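Local coordinates for Rab GDP dissociation inhibitor alpha (PDB 6C87), which probably binds prenylated Rab GTPases in their GDP-bound form, slowing nucleotide release and extracting them from membranes for recycling in vesicle transport, at residues M290-K301 with D407-Y415; A325-P333 with I343-H352. All coordinates share one frame; numbering follows the deposited sequence.

Contact 1: M290-K301 with D407-Y415; sequences MVVGDPSYFPEK and DGVFISKSY
Lys301 reaches Asp407 through a salt bridge, NZ lying 2.8 Å from OD2 and using that oxygen's anti lone pair, away from OD1. The lysine chain runs extended as far as CE and then bends at its last torsion (chi4 -89°) to turn the ammonium group onto the carboxylate; on the way, CB rests on Ile411 CD1 at 3.6 Å. The Phe298 ring packs on the same face of the sheet. Val409 CG1 stands over the centre of one face of this ring, 3.7 Å from the centroid, in a CH-pi contact, and Tyr297 CB covers the opposite face toward the rim. Ile411 slides past the same ring, its CG1 3.6 Å from Phe298 CD2. Val291 belongs to this side too, its CG1 lying 3.6 Å alongside Val409 CG2. On the other side of the sheet Phe410 faces helix 422-436, and Met290 CG meets it at the ring edge, 3.8 Å from CE1. Between the two layers the backbones run parallel, bonded in ladder fashion from Val291 N to Gly408 O (3.0 Å) up to Ser412 N with Gly293 O. Past the strand, Asp294 OD2 takes both Ser296 OG and Ser296 N, closing an Asx turn, while Ser412 OG bonds to Glu24. This is the edge of a five-stranded parallel sheet, 290-293 beside 409-411, in the Rossmann-like domain that GDI proteins share with FAD-binding enzymes.

Contact 2: A325-P333 with I343-H352; sequences AKSSQIIFP and IYCCVTSFTH
Two consecutive antiparallel strands, 328-332 and 343-349, form a beta hairpin whose long connection carries the short helix 334-337. Six backbone hydrogen bonds join them in three hydrogen-bonded pairs, Ser328 with Val347, Ile330 with Cys345 and Phe332 with Ile343; Val347 N to Ser328 O, for instance, spans 2.8 Å. The side chains of these pairs share one face. Phe332 has its CG beside the backbone N (chi1 -66°), which lays the ring along the neighbouring strand: CE1 comes 4.0 Å from Cys345 CB, while Ile343 O meets the ring at its edge, 3.5 Å from CD1. The CB atoms of Phe332 and Ile343 are 3.7 Å apart, and helix 378-384 packs on both residues. Farther along, Ile330 CD1 touches Val347 CG2 at 4.0 Å. Within the large mixed sheet the hairpin is central, since 111-121 runs parallel to 328-332 on one flank and 360-367 antiparallel to 343-349 on the other. On the opposite face Ile331 CD1 approaches Tyr344 CD2 obliquely at 3.8 Å, and Gln329 sends its amide oxygen to Thr419 OG1. At the Lys326 end the pairing gives way to side-chain contacts. Ser349 OG donates to Lys326 O, though the modelled separation is doubtfully short. Lys326 CD lies 3.5 Å from Thr351 CG2, crossing that side chain at about a right angle, and also reaches the Phe350 ring obliquely. Ser327 OG, bonded to the backbone N of Glu115, sits in plane at the edge of the His352 ring; a modelled water lies 2.7 Å from Thr351 OG1 and also near Ser327 OG, though its separation from the latter is doubtfully short.

From the N terminus, strands 15-18 and 38-41 build the parallel sheet that 290-293 later joins. The chain then leaves along 302-315 into the mixed sheet, makes the hairpin of contact 2, a short loop with nine residues between its two segments, and continues through 360-367 and helix 378-384. Strand 389-400 returns antiparallel to 302-315, and 407-415 comes back beside 290-301, so contact 1 closes a loop of just over a hundred residues with contact 2 nested inside it. Their centres lie about 31 Å apart, on opposite sides of the chain's centre, and their nearest atoms about 10 Å. Contact 1 completes the parallel sheet, whereas contact 2 holds together the middle of the mixed one.

Contact 1: M290-K301 with D407-Y415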
loop_
_atom_site.group_PDB
_atom_site.type_symbol
_atom_site.label_atom_id
_atom_site.label_comp_id
_atom_site.label_asym_id
_atom_site.label_seq_id
_atom_site.Cartn_x
_atom_site.Cartn_y
_atom_site.Cartn_z
ATOM N N MET A 290 -3.291 -18.865 19.244
ATOM C CA MET A 290 -2.638 -17.688 19.800
ATOM C C MET A 290 -3.345 -17.281 21.081
ATOM O O MET A 290 -4.508 -17.624 21.306
ATOM C CB MET A 290 -2.671 -16.498 18.838
ATOM C CG MET A 290 -1.963 -16.699 17.526
ATOM S SD MET A 290 -2.506 -15.484 16.319
ATOM C CE MET A 290 -1.367 -15.820 14.974
ATOM N N VAL A 291 -2.638 -16.519 21.913
ATOM C CA VAL A 291 -3.231 -15.900 23.091
ATOM C C VAL A 291 -2.812 -14.435 23.142
ATOM O O VAL A 291 -1.683 -14.088 22.780
ATOM C CB VAL A 291 -2.850 -16.662 24.381
ATOM C CG1 VAL A 291 -1.349 -16.631 24.611
ATOM C CG2 VAL A 291 -3.609 -16.088 25.578
ATOM N N VAL A 292 -3.737 -13.574 23.570
ATOM C CA VAL A 292 -3.536 -12.129 23.655
ATOM C C VAL A 292 -3.942 -11.676 25.052
ATOM O O VAL A 292 -4.965 -12.128 25.578
ATOM C CB VAL A 292 -4.353 -11.374 22.576
ATOM C CG1 VAL A 292 -4.289 -9.864 22.782
ATOM C CG2 VAL A 292 -3.872 -11.738 21.177
ATOM N N GLY A 293 -3.139 -10.803 25.664
ATOM C CA GLY A 293 -3.486 -10.332 26.998
ATOM C C GLY A 293 -2.610 -9.195 27.484
ATOM O O GLY A 293 -1.587 -8.858 26.882
ATOM N N ASP A 294 -3.031 -8.612 28.614
ATOM C CA ASP A 294 -2.274 -7.539 29.240
ATOM C C ASP A 294 -1.208 -8.127 30.156
ATOM O O ASP A 294 -1.292 -9.297 30.535
ATOM C CB ASP A 294 -3.215 -6.606 30.014
ATOM C CG ASP A 294 -3.787 -7.241 31.271
ATOM O OD1 ASP A 294 -4.993 -7.567 31.269
ATOM O OD2 ASP A 294 -3.040 -7.411 32.263
ATOM N N PRO A 295 -0.188 -7.339 30.536
ATOM C CA PRO A 295 0.958 -7.910 31.267
ATOM C C PRO A 295 0.609 -8.748 32.493
ATOM O O PRO A 295 1.365 -9.677 32.813
ATOM C CB PRO A 295 1.757 -6.660 31.668
ATOM C CG PRO A 295 1.486 -5.687 30.596
ATOM C CD PRO A 295 0.050 -5.925 30.181
ATOM N N SER A 296 -0.507 -8.472 33.180
ATOM C CA SER A 296 -0.798 -9.159 34.438
ATOM C C SER A 296 -1.016 -10.658 34.263
ATOM O O SER A 296 -0.909 -11.404 35.240
ATOM C CB SER A 296 -2.020 -8.542 35.123
ATOM O OG SER A 296 -3.219 -8.864 34.446
ATOM N N TYR A 297 -1.328 -11.115 33.054
ATOM C CA TYR A 297 -1.573 -12.529 32.807
ATOM C C TYR A 297 -0.307 -13.312 32.499
ATOM O O TYR A 297 -0.346 -14.545 32.520
ATOM C CB TYR A 297 -2.571 -12.705 31.653
ATOM C CG TYR A 297 -3.990 -12.333 32.028
ATOM C CD1 TYR A 297 -4.841 -13.273 32.585
ATOM C CD2 TYR A 297 -4.472 -11.041 31.839
ATOM C CE1 TYR A 297 -6.127 -12.952 32.942
ATOM C CE2 TYR A 297 -5.764 -10.707 32.192
ATOM C CZ TYR A 297 -6.587 -11.674 32.747
ATOM O OH TYR A 297 -7.877 -11.369 33.111
ATOM N N PHE A 298 0.802 -12.633 32.219
ATOM C CA PHE A 298 2.059 -13.279 31.839
ATOM C C PHE A 298 3.215 -12.661 32.617
ATOM O O PHE A 298 4.088 -12.004 32.037
ATOM C CB PHE A 298 2.289 -13.172 30.330
ATOM C CG PHE A 298 1.055 -13.414 29.518
ATOM C CD1 PHE A 298 0.641 -14.716 29.233
ATOM C CD2 PHE A 298 0.298 -12.347 29.050
ATOM C CE1 PHE A 298 -0.507 -14.957 28.493
ATOM C CE2 PHE A 298 -0.849 -12.573 28.304
ATOM C CZ PHE A 298 -1.254 -13.883 28.023
ATOM N N PRO A 299 3.256 -12.866 33.938
ATOM C CA PRO A 299 4.327 -12.248 34.737
ATOM C C PRO A 299 5.717 -12.642 34.283
ATOM O O PRO A 299 6.643 -11.824 34.366
ATOM C CB PRO A 299 4.046 -12.761 36.158
ATOM C CG PRO A 299 2.627 -13.226 36.136
ATOM C CD PRO A 299 2.396 -13.738 34.754
ATOM N N GLU A 300 5.893 -13.869 33.801
ATOM C CA GLU A 300 7.206 -14.341 33.390
ATOM C C GLU A 300 7.611 -13.855 32.004
ATOM O O GLU A 300 8.761 -14.064 31.611
ATOM C CB GLU A 300 7.251 -15.869 33.437
ATOM N N LYS A 301 6.724 -13.185 31.269
ATOM C CA LYS A 301 7.019 -12.766 29.901
ATOM C C LYS A 301 7.086 -11.250 29.736
ATOM O O LYS A 301 7.103 -10.761 28.601
ATOM C CB LYS A 301 5.983 -13.334 28.933
ATOM C CG LYS A 301 5.865 -14.841 28.963
ATOM C CD LYS A 301 5.115 -15.330 27.737
ATOM C CE LYS A 301 5.212 -16.837 27.608
ATOM N NZ LYS A 301 6.411 -17.232 26.824
ATOM N N ASP A 407 6.397 -17.553 20.339
ATOM C CA ASP A 407 5.623 -18.370 21.263
ATOM C C ASP A 407 4.111 -18.247 21.106
ATOM O O ASP A 407 3.382 -19.035 21.719
ATOM C CB ASP A 407 5.999 -18.034 22.714
ATOM C CG ASP A 407 5.848 -16.568 23.026
ATOM O OD1 ASP A 407 5.706 -15.765 22.077
ATOM O OD2 ASP A 407 5.871 -16.217 24.224
ATOM N N GLY A 408 3.623 -17.304 20.303
ATOM C CA GLY A 408 2.196 -17.111 20.151
ATOM C C GLY A 408 1.526 -16.315 21.250
ATOM O O GLY A 408 0.291 -16.270 21.292
ATOM N N VAL A 409 2.290 -15.689 22.141
ATOM C CA VAL A 409 1.746 -14.906 23.246
ATOM C C VAL A 409 1.970 -13.436 22.931
ATOM O O VAL A 409 3.104 -12.943 22.993
ATOM C CB VAL A 409 2.388 -15.276 24.589
ATOM C CG1 VAL A 409 1.736 -14.490 25.717
ATOM C CG2 VAL A 409 2.285 -16.765 24.840
ATOM N N PHE A 410 0.893 -12.728 22.606
ATOM C CA PHE A 410 0.955 -11.322 22.224
ATOM C C PHE A 410 0.468 -10.481 23.397
ATOM O O PHE A 410 -0.715 -10.528 23.756
ATOM C CB PHE A 410 0.134 -11.084 20.960
ATOM C CG PHE A 410 0.576 -11.930 19.807
ATOM C CD1 PHE A 410 0.052 -13.196 19.618
ATOM C CD2 PHE A 410 1.557 -11.481 18.938
ATOM C CE1 PHE A 410 0.477 -13.993 18.564
ATOM C CE2 PHE A 410 1.988 -12.269 17.881
ATOM C CZ PHE A 410 1.445 -13.529 17.696
ATOM N N ILE A 411 1.382 -9.714 23.991
ATOM C CA ILE A 411 1.131 -8.985 25.231
ATOM C C ILE A 411 1.109 -7.489 24.949
ATOM O O ILE A 411 1.932 -6.975 24.180
ATOM C CB ILE A 411 2.183 -9.323 26.307
ATOM C CG1 ILE A 411 2.340 -10.841 26.428
ATOM C CG2 ILE A 411 1.798 -8.709 27.645
ATOM C CD1 ILE A 411 3.423 -11.275 27.396
ATOM N N SER A 412 0.157 -6.795 25.568
ATOM C CA SER A 412 0.059 -5.352 25.437
ATOM C C SER A 412 0.986 -4.656 26.430
ATOM O O SER A 412 1.440 -5.241 27.417
ATOM C CB SER A 412 -1.376 -4.878 25.675
ATOM O OG SER A 412 -1.810 -5.185 26.999
ATOM N N LYS A 413 1.258 -3.384 26.153
ATOM C CA LYS A 413 1.973 -2.536 27.088
ATOM C C LYS A 413 1.008 -1.937 28.099
ATOM O O LYS A 413 -0.183 -1.763 27.823
ATOM C CB LYS A 413 2.712 -1.421 26.349
ATOM C CG LYS A 413 3.827 -1.926 25.454
ATOM C CD LYS A 413 4.503 -0.790 24.714
ATOM C CE LYS A 413 5.610 -1.324 23.827
ATOM N NZ LYS A 413 6.234 -0.242 23.028
ATOM N N SER A 414 1.525 -1.652 29.293
ATOM C CA SER A 414 0.753 -0.882 30.254
ATOM C C SER A 414 0.487 0.514 29.702
ATOM O O SER A 414 1.264 1.055 28.909
ATOM C CB SER A 414 1.499 -0.785 31.580
ATOM O OG SER A 414 1.769 -2.079 32.095
ATOM N N TYR A 415 -0.594 1.126 30.165
ATOM C CA TYR A 415 -0.940 2.445 29.663
ATOM C C TYR A 415 -0.006 3.485 30.275
ATOM O O TYR A 415 0.203 3.511 31.492
ATOM C CB TYR A 415 -2.404 2.758 29.963
ATOM C CG TYR A 415 -3.321 1.769 29.294
ATOM C CD1 TYR A 415 -3.500 1.790 27.920
ATOM C CD2 TYR A 415 -3.989 0.800 30.030
ATOM C CE1 TYR A 415 -4.325 0.875 27.292
ATOM C CE2 TYR A 415 -4.822 -0.114 29.414
ATOM C CZ TYR A 415 -4.985 -0.079 28.041
ATOM O OH TYR A 415 -5.811 -0.993 27.409
#

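Contact 2: A325-P333 with I343-H352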
loop_
_atom_site.group_PDB
_atom_site.type_symbol
_atom_site.label_atom_id
_atom_site.label_comp_id
_atom_site.label_asym_id
_atom_site.label_seq_id
_atom_site.Cartn_x
_atom_site.Cartn_y
_atom_site.Cartn_z
ATOM N N ALA A 325 -14.302 26.206 31.847
ATOM C CA ALA A 325 -14.422 24.995 31.048
ATOM C C ALA A 325 -14.904 23.827 31.909
ATOM O O ALA A 325 -14.434 23.628 33.035
ATOM C CB ALA A 325 -13.076 24.661 30.398
ATOM N N LYS A 326 -15.869 23.071 31.384
ATOM C CA LYS A 326 -16.405 21.909 32.077
ATOM C C LYS A 326 -15.710 20.609 31.677
ATOM O O LYS A 326 -16.026 19.552 32.235
ATOM C CB LYS A 326 -17.914 21.822 31.832
ATOM C CG LYS A 326 -18.654 23.037 32.366
ATOM C CD LYS A 326 -20.130 22.998 32.018
ATOM C CE LYS A 326 -20.583 24.342 31.510
ATOM N NZ LYS A 326 -19.849 24.735 30.269
ATOM N N SER A 327 -14.802 20.659 30.709
ATOM C CA SER A 327 -13.915 19.553 30.372
ATOM C C SER A 327 -12.695 20.158 29.698
ATOM O O SER A 327 -12.809 21.170 28.998
ATOM C CB SER A 327 -14.584 18.522 29.449
ATOM O OG SER A 327 -15.064 19.099 28.238
ATOM N N SER A 328 -11.527 19.555 29.919
ATOM C CA SER A 328 -10.323 20.218 29.442
ATOM C C SER A 328 -9.144 19.258 29.390
ATOM O O SER A 328 -8.999 18.375 30.238
ATOM C CB SER A 328 -9.973 21.421 30.322
ATOM O OG SER A 328 -8.992 22.222 29.697
ATOM N N GLN A 329 -8.296 19.471 28.386
ATOM C CA GLN A 329 -6.959 18.897 28.311
ATOM C C GLN A 329 -5.958 19.942 28.796
ATOM O O GLN A 329 -6.009 21.099 28.361
ATOM C CB GLN A 329 -6.637 18.482 26.873
ATOM C CG GLN A 329 -5.239 17.919 26.667
ATOM C CD GLN A 329 -5.119 16.470 27.103
ATOM O OE1 GLN A 329 -5.161 16.161 28.293
ATOM N NE2 GLN A 329 -4.940 15.573 26.134
ATOM N N ILE A 330 -5.047 19.538 29.688
ATOM C CA ILE A 330 -4.022 20.427 30.239
ATOM C C ILE A 330 -2.676 19.718 30.192
ATOM O O ILE A 330 -2.500 18.681 30.842
ATOM C CB ILE A 330 -4.341 20.844 31.684
ATOM C CG1 ILE A 330 -5.826 21.197 31.835
ATOM C CG2 ILE A 330 -3.463 22.028 32.087
ATOM C CD1 ILE A 330 -6.231 21.522 33.237
ATOM N N ILE A 331 -1.719 20.292 29.457
ATOM C CA ILE A 331 -0.379 19.724 29.286
ATOM C C ILE A 331 0.634 20.502 30.119
ATOM O O ILE A 331 0.623 21.740 30.131
ATOM C CB ILE A 331 0.028 19.707 27.803
ATOM C CG1 ILE A 331 -1.052 19.014 26.973
ATOM C CG2 ILE A 331 1.373 19.019 27.619
ATOM C CD1 ILE A 331 -1.329 17.606 27.438
ATOM N N PHE A 332 1.506 19.778 30.823
ATOM C CA PHE A 332 2.601 20.355 31.603
ATOM C C PHE A 332 3.923 19.865 31.023
ATOM O O PHE A 332 4.425 18.802 31.420
ATOM C CB PHE A 332 2.470 19.980 33.079
ATOM C CG PHE A 332 1.262 20.568 33.743
ATOM C CD1 PHE A 332 0.011 20.003 33.555
ATOM C CD2 PHE A 332 1.369 21.688 34.552
ATOM C CE1 PHE A 332 -1.117 20.546 34.156
ATOM C CE2 PHE A 332 0.243 22.232 35.157
ATOM C CZ PHE A 332 -1.004 21.657 34.957
ATOM N N PRO A 333 4.518 20.597 30.078
ATOM C CA PRO A 333 5.761 20.122 29.444
ATOM C C PRO A 333 6.909 19.977 30.441
ATOM O O PRO A 333 7.065 20.779 31.365
ATOM C CB PRO A 333 6.055 21.198 28.390
ATOM C CG PRO A 333 4.729 21.886 28.161
ATOM C CD PRO A 333 4.033 21.855 29.483
ATOM N N ILE A 343 3.784 16.174 32.691
ATOM C CA ILE A 343 2.650 15.879 33.550
ATOM C C ILE A 343 1.400 16.190 32.752
ATOM O O ILE A 343 1.344 17.194 32.031
ATOM C CB ILE A 343 2.649 16.688 34.858
ATOM C CG1 ILE A 343 4.014 16.627 35.539
ATOM C CG2 ILE A 343 1.562 16.151 35.783
ATOM C CD1 ILE A 343 4.116 17.532 36.761
ATOM N N TYR A 344 0.397 15.335 32.886
ATOM C CA TYR A 344 -0.845 15.452 32.145
ATOM C C TYR A 344 -1.982 15.618 33.134
ATOM O O TYR A 344 -1.981 14.999 34.205
ATOM C CB TYR A 344 -1.073 14.221 31.251
ATOM C CG TYR A 344 0.089 13.956 30.322
ATOM C CD1 TYR A 344 1.197 13.243 30.754
ATOM C CD2 TYR A 344 0.093 14.450 29.019
ATOM C CE1 TYR A 344 2.270 13.019 29.919
ATOM C CE2 TYR A 344 1.167 14.225 28.170
ATOM C CZ TYR A 344 2.254 13.507 28.631
ATOM O OH TYR A 344 3.337 13.270 27.812
ATOM N N CYS A 345 -2.913 16.506 32.806
ATOM C CA CYS A 345 -4.139 16.648 33.582
ATOM C C CYS A 345 -5.312 16.765 32.622
ATOM O O CYS A 345 -5.357 17.684 31.796
ATOM C CB CYS A 345 -4.089 17.862 34.515
ATOM S SG CYS A 345 -5.606 18.026 35.493
ATOM N N CYS A 346 -6.257 15.842 32.727
ATOM C CA CYS A 346 -7.503 15.929 31.984
ATOM C C CYS A 346 -8.652 16.122 32.960
ATOM O O CYS A 346 -8.655 15.553 34.057
ATOM C CB CYS A 346 -7.747 14.684 31.130
ATOM S SG CYS A 346 -8.034 13.201 32.078
ATOM N N VAL A 347 -9.609 16.949 32.561
ATOM C CA VAL A 347 -10.738 17.309 33.401
ATOM C C VAL A 347 -12.007 16.913 32.670
ATOM O O VAL A 347 -12.178 17.246 31.494
ATOM C CB VAL A 347 -10.743 18.810 33.733
ATOM C CG1 VAL A 347 -11.874 19.122 34.706
ATOM C CG2 VAL A 347 -9.388 19.229 34.285
ATOM N N THR A 348 -12.874 16.178 33.352
ATOM C CA THR A 348 -14.195 15.841 32.854
ATOM C C THR A 348 -15.191 16.132 33.962
ATOM O O THR A 348 -14.808 16.384 35.106
ATOM C CB THR A 348 -14.277 14.375 32.410
ATOM O OG1 THR A 348 -13.897 13.531 33.499
ATOM C CG2 THR A 348 -13.344 14.127 31.236
ATOM N N SER A 349 -16.477 16.125 33.619
ATOM C CA SER A 349 -17.480 16.551 34.585
ATOM C C SER A 349 -18.845 15.976 34.210
ATOM O O SER A 349 -18.944 15.018 33.432
ATOM C CB SER A 349 -17.531 18.085 34.645
ATOM O OG SER A 349 -18.013 18.598 33.414
ATOM N N PHE A 350 -19.894 16.590 34.759
ATOM C CA PHE A 350 -21.268 16.236 34.429
ATOM C C PHE A 350 -21.526 16.288 32.930
ATOM O O PHE A 350 -22.401 15.572 32.432
ATOM C CB PHE A 350 -22.233 17.176 35.170
ATOM C CG PHE A 350 -21.755 18.627 35.248
ATOM C CD1 PHE A 350 -20.848 19.035 36.231
ATOM C CD2 PHE A 350 -22.227 19.586 34.348
ATOM C CE1 PHE A 350 -20.407 20.352 36.304
ATOM C CE2 PHE A 350 -21.791 20.917 34.424
ATOM C CZ PHE A 350 -20.878 21.296 35.408
ATOM N N THR A 351 -20.775 17.116 32.191
ATOM C CA THR A 351 -21.032 17.265 30.760
ATOM C C THR A 351 -20.728 15.997 29.979
ATOM O O THR A 351 -21.243 15.834 28.866
ATOM C CB THR A 351 -20.241 18.440 30.155
ATOM O OG1 THR A 351 -18.838 18.293 30.416
ATOM C CG2 THR A 351 -20.748 19.767 30.686
ATOM N N HIS A 352 -19.910 15.101 30.527
ATOM C CA HIS A 352 -19.735 13.778 29.948
ATOM C C HIS A 352 -20.412 12.698 30.783
ATOM O O HIS A 352 -20.210 11.507 30.523
ATOM C CB HIS A 352 -18.247 13.479 29.765
ATOM C CG HIS A 352 -17.620 14.240 28.636
ATOM N ND1 HIS A 352 -17.000 15.461 28.811
ATOM C CD2 HIS A 352 -17.569 13.980 27.307
ATOM C CE1 HIS A 352 -16.558 15.898 27.645
ATOM N NE2 HIS A 352 -16.895 15.022 26.715
HETATM O O HOH W 1 -17.562 19.405 28.322
#